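Local structure of septation protein imp2 (Schizosaccharomyces pombe, 5C1F) at residues D141-H144 against Y145-K149; Y152-S155 against Q156-M159; A170-N173 against K174-A178; S184-Q187 against S188-A192. The protein anchors cytoskeletal proteins to phospholipid membranes through its F-BAR domain and is required for normal septation, taking part in disassembly of the medial ring. All coordinates share one frame; numbering follows the deposited sequence. Where two conformers were deposited one is given.

All four contacts are short-range pairings along two long helices of the F-BAR domain, 69-155 and 162-252, where these follow each other round a turn far from the centre of the chain. Contact 2 lies where helix 69-155 ends, and contact 1 sits earlier on the same helix, with centres about 16 Å apart. Contacts 3 and 4 belong to helix 162-252, their centres about 21 Å apart. Across the two helices, contact 3 packs on contact 2 through Y153 and on contact 1 through T175, while contact 4 meets contact 1 where Y143 CD2 lies 3.3 Å from Y186 CD2. Contacts 1 and 4 also touch the second subunit of the dimer; contacts 2 and 3 do not.

Contact 1: residues D141-H144 against Y145-K149; sequences DKYH and YLCKK
H144 and Y145, next to each other on one helix, form a T-shaped pair in which the edge of the imidazole is turned to the face of the phenol ring. The centroids are 4.4 Å apart and the planes stand at 85°, close to perpendicular. The imidazole leads with ND1, which lies over the rim of the tyrosine ring, 3.1 Å from Y145 CE1. Different first torsions let the two neighbours meet: H144 sends CG anti to its own nitrogen (chi1 178°), whereas Y145 keeps CG beside the nitrogen, with the edge of its ring at D141 O. That same oxygen accepts the backbone bond from Y145 N at 3.0 Å. One turn on, C147 SG sits over one face of the Y143 ring, 4.0 Å from its centroid and 20° off the normal, a sulfur-aromatic contact. The bond from C147 N to Y143 O ties the same two residues through the backbone. Helix 162-252 receives Y143 on S182 and S183, with its ring against that of Y186, and L146 on I179. From the second subunit, Y282 meets the H144 ring and Y283 packs on C147, so this turn of helix 69-155 is in touch with both its partner helix and the other chain.

Contact 2: residues Y152-S155 against Q156-M159; sequences YYVS and QQNM
Q156 opens the second segment by folding back over Y152, one helical turn earlier. Its CG stands over one face of the tyrosine ring, 3.9 Å from the centroid and 27° off the normal, a CH-pi contact displaced toward the rim, with CZ of Y152 the nearest ring atom. A bend at chi2 (-64°) carries the amide along the ring, nearly parallel to it at 8°, so that Q156 NE2 comes within 3.6 Å of Y152 OH. A water donates both to Q156 OE1, at 3.1 Å, and to S155 OG, bridging the two side chains; the serine hydroxyl also approaches Y152 O, in a bond modelled so short that its exact length is doubtful. Q156 N gives that carbonyl only a weak bond. With an alanine here, the Y152 face would probably lose its aliphatic cover and the bridging water one of its acceptors. Q157 follows, its N bonded to V154 O at 3.1 Å, an i to i+3 bond where the regular helix is giving way. Its extended side chain crosses V154 at an angle, with OE1 3.7 Å from V154 CG1, while NE2 is hydrogen-bonded to N169 of helix 162-252. N158 comes next, its amide passing near S155 O. As the main-chain bonding becomes irregular at the end of helix 69-155, side-chain bonds and a bridging water supplement it: the chemistry is that of a largely polar helix end, in which that water and the Y152 face hold the glutamine.

Contact 3: residues A170-N173 against K174-A178; sequences AKLN and KTQNA
From A170 to N177 the backbone keeps regular helical bonding, each nitrogen of K174 to N177 donating to the carbonyl four residues earlier. T175 adds a side-chain bond to this ladder. Its hydroxyl donates to K171 O at 2.6 Å, and T175 N reaches the same oxygen at 2.9 Å, the two donors lying on opposite faces of the carbonyl plane. The hydroxyl is put there by a first torsion of -54°, which sets OG1 beside the backbone nitrogen and places CG2 anti to it. This is the familiar means by which a threonine within a helix satisfies its own hydroxyl, here at a buried position where helix 162-252 packs on helix 69-155 in the elongated helical bundle of the F-BAR domain. T175 faces V150 and Y153 of that helix, and L172 also lies on Y153. A valine in its place lacks the hydroxyl, and K171 O would probably be left with the backbone bond alone. One turn along from L172, the extended side chain of Q176, in one of its two conformers, crosses it obliquely: NE2 comes to 3.9 Å from L172 CD1, and CG lies 3.3 Å from L172 O, so in that copy CG sits by the L172 carbonyl while the amide meets the leucine branch. On the exposed side, N173 and N177 are joined by a weak bond from ND2 of N177 to OD1 of N173, at 3.3 Å and far from straight (125°), the two amides turned 79° from each other.

Contact 4: residues S184-Q187 against S188-A192; sequences SDYQ and SAVAA
S184 O is gripped twice by S188, whose backbone N donates to it at 3.0 Å and whose hydroxyl OG donates at 3.1 Å. The two donors arrive from opposite faces of the carbonyl plane, the hydroxyl well above it and the N-H closer to it. S188 manages this with a first torsion of -64°, which holds OG beside its own nitrogen and so directs it back along the helix to the preceding turn. Both residues are exposed, and the paired bonds lie on the outer side of the helix. On the inner side Y186 and V190 pack one turn apart. The CG2 branch of the valine meets the ring obliquely, 3.6 Å from Y186 CE1, and also lies 3.4 Å from Y186 O, the carbonyl that takes the bond from V190 N at 2.9 Å. A189 brings its CB to 3.2 Å from Y186 O. Toward helix 69-155, Y186, A189 and V190 all touch L136, and Y186 reaches Q140 as well. The second subunit completes the setting: its Y280 N is hydrogen-bonded to Y186 OH, its F279 ring lies against Y186, and its P277 packs on V190.

Contact 1: residues D141-H144 against Y145-K149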
loop_
_atom_site.group_PDB
_atom_site.type_symbol
_atom_site.label_atom_id
_atom_site.label_comp_id
_atom_site.label_asym_id
_atom_site.label_seq_id
_atom_site.Cartn_x
_atom_site.Cartn_y
_atom_site.Cartn_z
ATOM N N ASP A 141 32.209 -31.169 57.750
ATOM C CA ASP A 141 33.132 -30.290 58.467
ATOM C C ASP A 141 33.166 -30.574 59.964
ATOM O O ASP A 141 34.239 -30.608 60.559
ATOM C CB ASP A 141 32.766 -28.823 58.236
ATOM C CG ASP A 141 33.183 -28.325 56.869
ATOM O OD1 ASP A 141 34.146 -28.880 56.294
ATOM O OD2 ASP A 141 32.550 -27.372 56.371
ATOM N N LYS A 142 31.997 -30.762 60.573
ATOM C CA LYS A 142 31.926 -31.071 61.999
ATOM C C LYS A 142 32.707 -32.340 62.300
ATOM O O LYS A 142 33.520 -32.383 63.225
ATOM C CB LYS A 142 30.475 -31.229 62.461
ATOM C CG LYS A 142 29.718 -29.922 62.605
ATOM C CD LYS A 142 28.353 -30.152 63.234
ATOM C CE LYS A 142 27.540 -28.870 63.286
ATOM N NZ LYS A 142 26.192 -29.087 63.886
ATOM N N TYR A 143 32.462 -33.366 61.496
ATOM C CA TYR A 143 33.124 -34.652 61.658
ATOM C C TYR A 143 34.619 -34.549 61.366
ATOM O O TYR A 143 35.431 -35.221 62.001
ATOM C CB TYR A 143 32.460 -35.689 60.750
ATOM C CG TYR A 143 33.147 -37.029 60.704
ATOM C CD1 TYR A 143 33.155 -37.866 61.809
ATOM C CD2 TYR A 143 33.771 -37.465 59.544
ATOM C CE1 TYR A 143 33.780 -39.101 61.762
ATOM C CE2 TYR A 143 34.393 -38.694 59.486
ATOM C CZ TYR A 143 34.394 -39.508 60.595
ATOM O OH TYR A 143 35.016 -40.731 60.532
ATOM N N HIS A 144 34.970 -33.697 60.410
ATOM C CA HIS A 144 36.363 -33.474 60.039
ATOM C C HIS A 144 37.171 -32.918 61.204
ATOM O O HIS A 144 38.187 -33.492 61.598
ATOM C CB HIS A 144 36.447 -32.519 58.841
ATOM C CG HIS A 144 37.846 -32.202 58.412
ATOM N ND1 HIS A 144 38.353 -30.914 58.419
ATOM C CD2 HIS A 144 38.844 -32.992 57.963
ATOM C CE1 HIS A 144 39.599 -30.937 57.993
ATOM N NE2 HIS A 144 39.928 -32.179 57.707
ATOM N N TYR A 145 36.708 -31.805 61.761
ATOM C CA TYR A 145 37.477 -31.090 62.771
ATOM C C TYR A 145 37.331 -31.704 64.161
ATOM O O TYR A 145 38.085 -31.367 65.072
ATOM C CB TYR A 145 37.084 -29.610 62.776
ATOM C CG TYR A 145 37.637 -28.870 61.574
ATOM C CD1 TYR A 145 36.897 -28.753 60.403
ATOM C CD2 TYR A 145 38.913 -28.319 61.599
ATOM C CE1 TYR A 145 37.404 -28.090 59.296
ATOM C CE2 TYR A 145 39.430 -27.657 60.499
ATOM C CZ TYR A 145 38.672 -27.547 59.349
ATOM O OH TYR A 145 39.185 -26.890 58.252
ATOM N N LEU A 146 36.377 -32.616 64.320
ATOM C CA LEU A 146 36.308 -33.410 65.543
ATOM C C LEU A 146 37.438 -34.432 65.550
ATOM O O LEU A 146 38.103 -34.624 66.569
ATOM C CB LEU A 146 34.955 -34.109 65.682
ATOM C CG LEU A 146 33.841 -33.276 66.320
ATOM C CD1 LEU A 146 32.564 -34.090 66.441
ATOM C CD2 LEU A 146 34.277 -32.751 67.680
ATOM N N CYS A 147 37.656 -35.081 64.409
ATOM C CA CYS A 147 38.770 -36.012 64.261
ATOM C C CYS A 147 40.091 -35.274 64.416
ATOM O O CYS A 147 41.069 -35.820 64.922
ATOM C CB CYS A 147 38.715 -36.716 62.905
ATOM S SG CYS A 147 37.247 -37.732 62.652
ATOM N N LYS A 148 40.102 -34.020 63.982
ATOM C CA LYS A 148 41.301 -33.201 64.033
ATOM C C LYS A 148 41.662 -32.835 65.472
ATOM O O LYS A 148 42.838 -32.702 65.812
ATOM C CB LYS A 148 41.108 -31.940 63.191
ATOM C CG LYS A 148 42.364 -31.474 62.479
ATOM C CD LYS A 148 42.092 -30.255 61.613
ATOM C CE LYS A 148 43.371 -29.751 60.963
ATOM N NZ LYS A 148 43.165 -28.444 60.284
ATOM N N LYS A 149 40.650 -32.673 66.317
ATOM C CA LYS A 149 40.886 -32.374 67.725
ATOM C C LYS A 149 41.399 -33.600 68.467
ATOM O O LYS A 149 42.264 -33.490 69.335
ATOM C CB LYS A 149 39.614 -31.851 68.390
ATOM C CG LYS A 149 39.355 -30.375 68.147
ATOM C CD LYS A 149 38.006 -29.960 68.700
ATOM C CE LYS A 149 37.874 -30.327 70.165
ATOM N NZ LYS A 149 36.517 -30.005 70.683
#

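Contact 2: residues Y152-S155 against Q156-M159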
loop_
_atom_site.group_PDB
_atom_site.type_symbol
_atom_site.label_atom_id
_atom_site.label_comp_id
_atom_site.label_asym_id
_atom_site.label_seq_id
_atom_site.Cartn_x
_atom_site.Cartn_y
_atom_site.Cartn_z
ATOM N N TYR A 152 44.962 -33.889 67.881
ATOM C CA TYR A 152 45.653 -32.923 68.725
ATOM C C TYR A 152 45.747 -33.364 70.189
ATOM O O TYR A 152 46.822 -33.313 70.785
ATOM C CB TYR A 152 44.960 -31.562 68.640
ATOM C CG TYR A 152 45.349 -30.619 69.753
ATOM C CD1 TYR A 152 46.606 -30.028 69.782
ATOM C CD2 TYR A 152 44.462 -30.320 70.777
ATOM C CE1 TYR A 152 46.967 -29.171 70.798
ATOM C CE2 TYR A 152 44.812 -29.464 71.796
ATOM C CZ TYR A 152 46.066 -28.890 71.803
ATOM O OH TYR A 152 46.419 -28.033 72.822
ATOM N N TYR A 153 44.624 -33.790 70.764
ATOM C CA TYR A 153 44.585 -34.188 72.171
ATOM C C TYR A 153 45.488 -35.380 72.457
ATOM O O TYR A 153 46.029 -35.510 73.555
ATOM C CB TYR A 153 43.155 -34.519 72.599
ATOM C CG TYR A 153 42.254 -33.314 72.717
ATOM C CD1 TYR A 153 42.715 -32.128 73.272
ATOM C CD2 TYR A 153 40.944 -33.362 72.268
ATOM C CE1 TYR A 153 41.890 -31.022 73.381
ATOM C CE2 TYR A 153 40.113 -32.266 72.370
ATOM C CZ TYR A 153 40.588 -31.098 72.925
ATOM O OH TYR A 153 39.756 -30.008 73.025
ATOM N N VAL A 154 45.640 -36.256 71.470
ATOM C CA VAL A 154 46.532 -37.398 71.611
ATOM C C VAL A 154 47.985 -36.930 71.579
ATOM O O VAL A 154 48.817 -37.412 72.349
ATOM C CB VAL A 154 46.287 -38.452 70.508
ATOM C CG1 VAL A 154 47.373 -39.518 70.529
ATOM C CG2 VAL A 154 44.915 -39.085 70.684
ATOM N N SER A 155 48.282 -35.969 70.708
ATOM C CA SER A 155 49.640 -35.441 70.588
ATOM C C SER A 155 50.068 -34.692 71.847
ATOM O O SER A 155 51.258 -34.577 72.135
ATOM C CB SER A 155 49.758 -34.525 69.368
ATOM O OG SER A 155 48.888 -33.412 69.468
ATOM N N GLN A 156 49.093 -34.187 72.596
ATOM C CA GLN A 156 49.372 -33.465 73.833
ATOM C C GLN A 156 49.775 -34.401 74.964
ATOM O O GLN A 156 50.401 -33.977 75.932
ATOM C CB GLN A 156 48.154 -32.640 74.260
ATOM C CG GLN A 156 47.981 -31.341 73.495
ATOM C CD GLN A 156 49.118 -30.371 73.740
ATOM O OE1 GLN A 156 50.090 -30.332 72.983
ATOM N NE2 GLN A 156 49.006 -29.582 74.803
ATOM N N GLN A 157 49.417 -35.675 74.839
ATOM C CA GLN A 157 49.675 -36.646 75.896
ATOM C C GLN A 157 51.165 -36.903 76.104
ATOM O O GLN A 157 51.581 -37.364 77.166
ATOM C CB GLN A 157 48.963 -37.963 75.591
ATOM C CG GLN A 157 47.452 -37.874 75.629
ATOM C CD GLN A 157 46.790 -39.165 75.199
ATOM O OE1 GLN A 157 47.156 -39.750 74.181
ATOM N NE2 GLN A 157 45.813 -39.619 75.975
ATOM N N ASN A 158 51.963 -36.598 75.087
ATOM C CA ASN A 158 53.393 -36.867 75.129
ATOM C C ASN A 158 54.164 -35.877 75.998
ATOM O O ASN A 158 55.193 -36.223 76.579
ATOM C CB ASN A 158 53.965 -36.869 73.710
ATOM C CG ASN A 158 53.311 -37.910 72.819
ATOM O OD1 ASN A 158 52.897 -38.973 73.287
ATOM N ND2 ASN A 158 53.212 -37.610 71.529
ATOM N N MET A 159 53.665 -34.649 76.093
ATOM C CA MET A 159 54.385 -33.601 76.809
ATOM C C MET A 159 53.638 -33.056 78.031
ATOM O O MET A 159 54.222 -32.340 78.843
ATOM C CB MET A 159 54.718 -32.452 75.852
ATOM C CG MET A 159 55.775 -32.793 74.807
ATOM S SD MET A 159 57.417 -33.076 75.507
ATOM C CE MET A 159 57.716 -31.510 76.325
HETATM O O HOH W 1 50.286 -30.942 69.914
#

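Contact 3: residues A170-N173 against K174-A178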
loop_
_atom_site.group_PDB
_atom_site.type_symbol
_atom_site.label_atom_id
_atom_site.label_comp_id
_atom_site.label_asym_id
_atom_site.label_seq_id
_atom_site.Cartn_x
_atom_site.Cartn_y
_atom_site.Cartn_z
ATOM N N ALA A 170 40.352 -35.777 79.438
ATOM C CA ALA A 170 38.911 -35.606 79.571
ATOM C C ALA A 170 38.327 -35.041 78.281
ATOM O O ALA A 170 37.310 -35.525 77.786
ATOM C CB ALA A 170 38.586 -34.704 80.747
ATOM N N LYS A 171 38.980 -34.013 77.741
ATOM C CA LYS A 171 38.577 -33.421 76.470
ATOM C C LYS A 171 38.675 -34.444 75.348
ATOM O O LYS A 171 37.822 -34.493 74.461
ATOM C CB LYS A 171 39.446 -32.207 76.131
ATOM C CG LYS A 171 39.317 -31.039 77.086
ATOM C CD LYS A 171 40.428 -30.023 76.845
ATOM C CE LYS A 171 40.328 -28.856 77.809
ATOM N NZ LYS A 171 41.329 -27.794 77.521
ATOM N N LEU A 172 39.731 -35.249 75.390
ATOM C CA LEU A 172 39.943 -36.291 74.396
ATOM C C LEU A 172 38.812 -37.307 74.442
ATOM O O LEU A 172 38.277 -37.705 73.407
ATOM C CB LEU A 172 41.288 -36.985 74.618
ATOM C CG LEU A 172 41.566 -38.231 73.774
ATOM C CD1 LEU A 172 41.497 -37.911 72.290
ATOM C CD2 LEU A 172 42.916 -38.832 74.128
ATOM N N ASN A 173 38.443 -37.717 75.649
ATOM C CA ASN A 173 37.396 -38.710 75.814
ATOM C C ASN A 173 36.038 -38.162 75.392
ATOM O O ASN A 173 35.242 -38.868 74.775
ATOM C CB ASN A 173 37.337 -39.199 77.259
ATOM C CG ASN A 173 36.764 -40.596 77.371
ATOM O OD1 ASN A 173 35.569 -40.808 77.168
ATOM N ND2 ASN A 173 37.618 -41.561 77.692
ATOM N N LYS A 174 35.782 -36.901 75.718
ATOM C CA LYS A 174 34.525 -36.267 75.344
ATOM C C LYS A 174 34.421 -36.127 73.827
ATOM O O LYS A 174 33.342 -36.276 73.254
ATOM C CB LYS A 174 34.389 -34.895 76.008
ATOM C CG LYS A 174 32.958 -34.386 76.065
ATOM C CD LYS A 174 32.894 -32.870 76.092
ATOM C CE LYS A 174 33.256 -32.281 74.737
ATOM N NZ LYS A 174 33.034 -30.809 74.692
ATOM N N THR A 175 35.550 -35.846 73.186
ATOM C CA THR A 175 35.591 -35.636 71.742
ATOM C C THR A 175 35.423 -36.952 70.985
ATOM O O THR A 175 34.820 -36.989 69.913
ATOM C CB THR A 175 36.912 -34.955 71.310
ATOM O OG1 THR A 175 37.091 -33.747 72.057
ATOM C CG2 THR A 175 36.890 -34.620 69.827
ATOM N N GLN A 176 35.962 -38.029 71.550
ATOM C CA GLN A 176 35.849 -39.352 70.943
ATOM C C GLN A 176 34.408 -39.859 70.955
ATOM O O GLN A 176 33.963 -40.503 70.003
ATOM C CB GLN A 176 36.765 -40.349 71.659
ATOM C CG GLN A 176 38.240 -40.194 71.313
ATOM C CD GLN A 176 39.140 -41.092 72.140
ATOM O OE1 GLN A 176 38.825 -41.426 73.282
ATOM N NE2 GLN A 176 40.269 -41.489 71.563
ATOM N N ASN A 177 33.679 -39.563 72.029
ATOM C CA ASN A 177 32.287 -39.986 72.144
ATOM C C ASN A 177 31.380 -39.179 71.221
ATOM O O ASN A 177 30.260 -39.592 70.917
ATOM C CB ASN A 177 31.805 -39.871 73.593
ATOM C CG ASN A 177 32.554 -40.796 74.530
ATOM O OD1 ASN A 177 33.143 -41.789 74.098
ATOM N ND2 ASN A 177 32.538 -40.479 75.821
ATOM N N ALA A 178 31.874 -38.028 70.776
ATOM C CA ALA A 178 31.131 -37.173 69.860
ATOM C C ALA A 178 31.282 -37.651 68.422
ATOM O O ALA A 178 30.466 -37.319 67.561
ATOM C CB ALA A 178 31.595 -35.728 69.987
#

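Contact 4: residues S184-Q187 against S188-A192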
loop_
_atom_site.group_PDB
_atom_site.type_symbol
_atom_site.label_atom_id
_atom_site.label_comp_id
_atom_site.label_asym_id
_atom_site.label_seq_id
_atom_site.Cartn_x
_atom_site.Cartn_y
_atom_site.Cartn_z
ATOM N N SER A 184 27.662 -40.417 62.258
ATOM C CA SER A 184 26.314 -40.857 61.922
ATOM C C SER A 184 25.559 -39.794 61.126
ATOM O O SER A 184 24.980 -40.091 60.078
ATOM C CB SER A 184 25.541 -41.211 63.193
ATOM O OG SER A 184 24.260 -41.732 62.882
ATOM N N ASP A 185 25.566 -38.559 61.624
ATOM C CA ASP A 185 24.871 -37.460 60.957
ATOM C C ASP A 185 25.486 -37.175 59.594
ATOM O O ASP A 185 24.780 -36.843 58.642
ATOM C CB ASP A 185 24.900 -36.195 61.816
ATOM C CG ASP A 185 24.182 -36.371 63.140
ATOM O OD1 ASP A 185 23.352 -37.298 63.257
ATOM O OD2 ASP A 185 24.447 -35.573 64.062
ATOM N N TYR A 186 26.808 -37.301 59.515
ATOM C CA TYR A 186 27.537 -37.127 58.263
ATOM C C TYR A 186 27.060 -38.149 57.229
ATOM O O TYR A 186 26.710 -37.787 56.106
ATOM C CB TYR A 186 29.045 -37.251 58.519
ATOM C CG TYR A 186 29.958 -37.132 57.311
ATOM C CD1 TYR A 186 29.523 -36.576 56.113
ATOM C CD2 TYR A 186 31.267 -37.583 57.379
ATOM C CE1 TYR A 186 30.370 -36.485 55.019
ATOM C CE2 TYR A 186 32.117 -37.494 56.296
ATOM C CZ TYR A 186 31.667 -36.945 55.120
ATOM O OH TYR A 186 32.522 -36.859 54.048
ATOM N N GLN A 187 27.029 -39.421 57.614
ATOM C CA GLN A 187 26.610 -40.477 56.697
ATOM C C GLN A 187 25.153 -40.303 56.277
ATOM O O GLN A 187 24.775 -40.658 55.160
ATOM C CB GLN A 187 26.815 -41.853 57.330
ATOM C CG GLN A 187 26.850 -42.990 56.319
ATOM C CD GLN A 187 28.068 -43.876 56.490
ATOM O OE1 GLN A 187 28.651 -43.946 57.573
ATOM N NE2 GLN A 187 28.467 -44.551 55.418
ATOM N N SER A 188 24.337 -39.761 57.176
ATOM C CA SER A 188 22.955 -39.439 56.844
ATOM C C SER A 188 22.924 -38.346 55.788
ATOM O O SER A 188 22.113 -38.384 54.864
ATOM C CB SER A 188 22.182 -38.996 58.086
ATOM O OG SER A 188 22.087 -40.048 59.028
ATOM N N ALA A 189 23.823 -37.375 55.932
ATOM C CA ALA A 189 23.921 -36.266 54.992
ATOM C C ALA A 189 24.361 -36.765 53.623
ATOM O O ALA A 189 23.860 -36.305 52.601
ATOM C CB ALA A 189 24.882 -35.208 55.509
ATOM N N VAL A 190 25.297 -37.709 53.613
ATOM C CA VAL A 190 25.735 -38.344 52.374
ATOM C C VAL A 190 24.566 -39.057 51.688
ATOM O O VAL A 190 24.369 -38.924 50.480
ATOM C CB VAL A 190 26.877 -39.353 52.629
ATOM C CG1 VAL A 190 27.213 -40.121 51.359
ATOM C CG2 VAL A 190 28.105 -38.642 53.170
ATOM N N ALA A 191 23.788 -39.800 52.468
ATOM C CA ALA A 191 22.653 -40.541 51.930
ATOM C C ALA A 191 21.602 -39.606 51.336
ATOM O O ALA A 191 21.097 -39.843 50.237
ATOM C CB ALA A 191 22.032 -41.416 53.010
ATOM N N ALA A 192 21.282 -38.542 52.067
ATOM C CA ALA A 192 20.248 -37.602 51.644
ATOM C C ALA A 192 20.643 -36.831 50.381
ATOM O O ALA A 192 19.802 -36.569 49.521
ATOM C CB ALA A 192 19.928 -36.639 52.775
#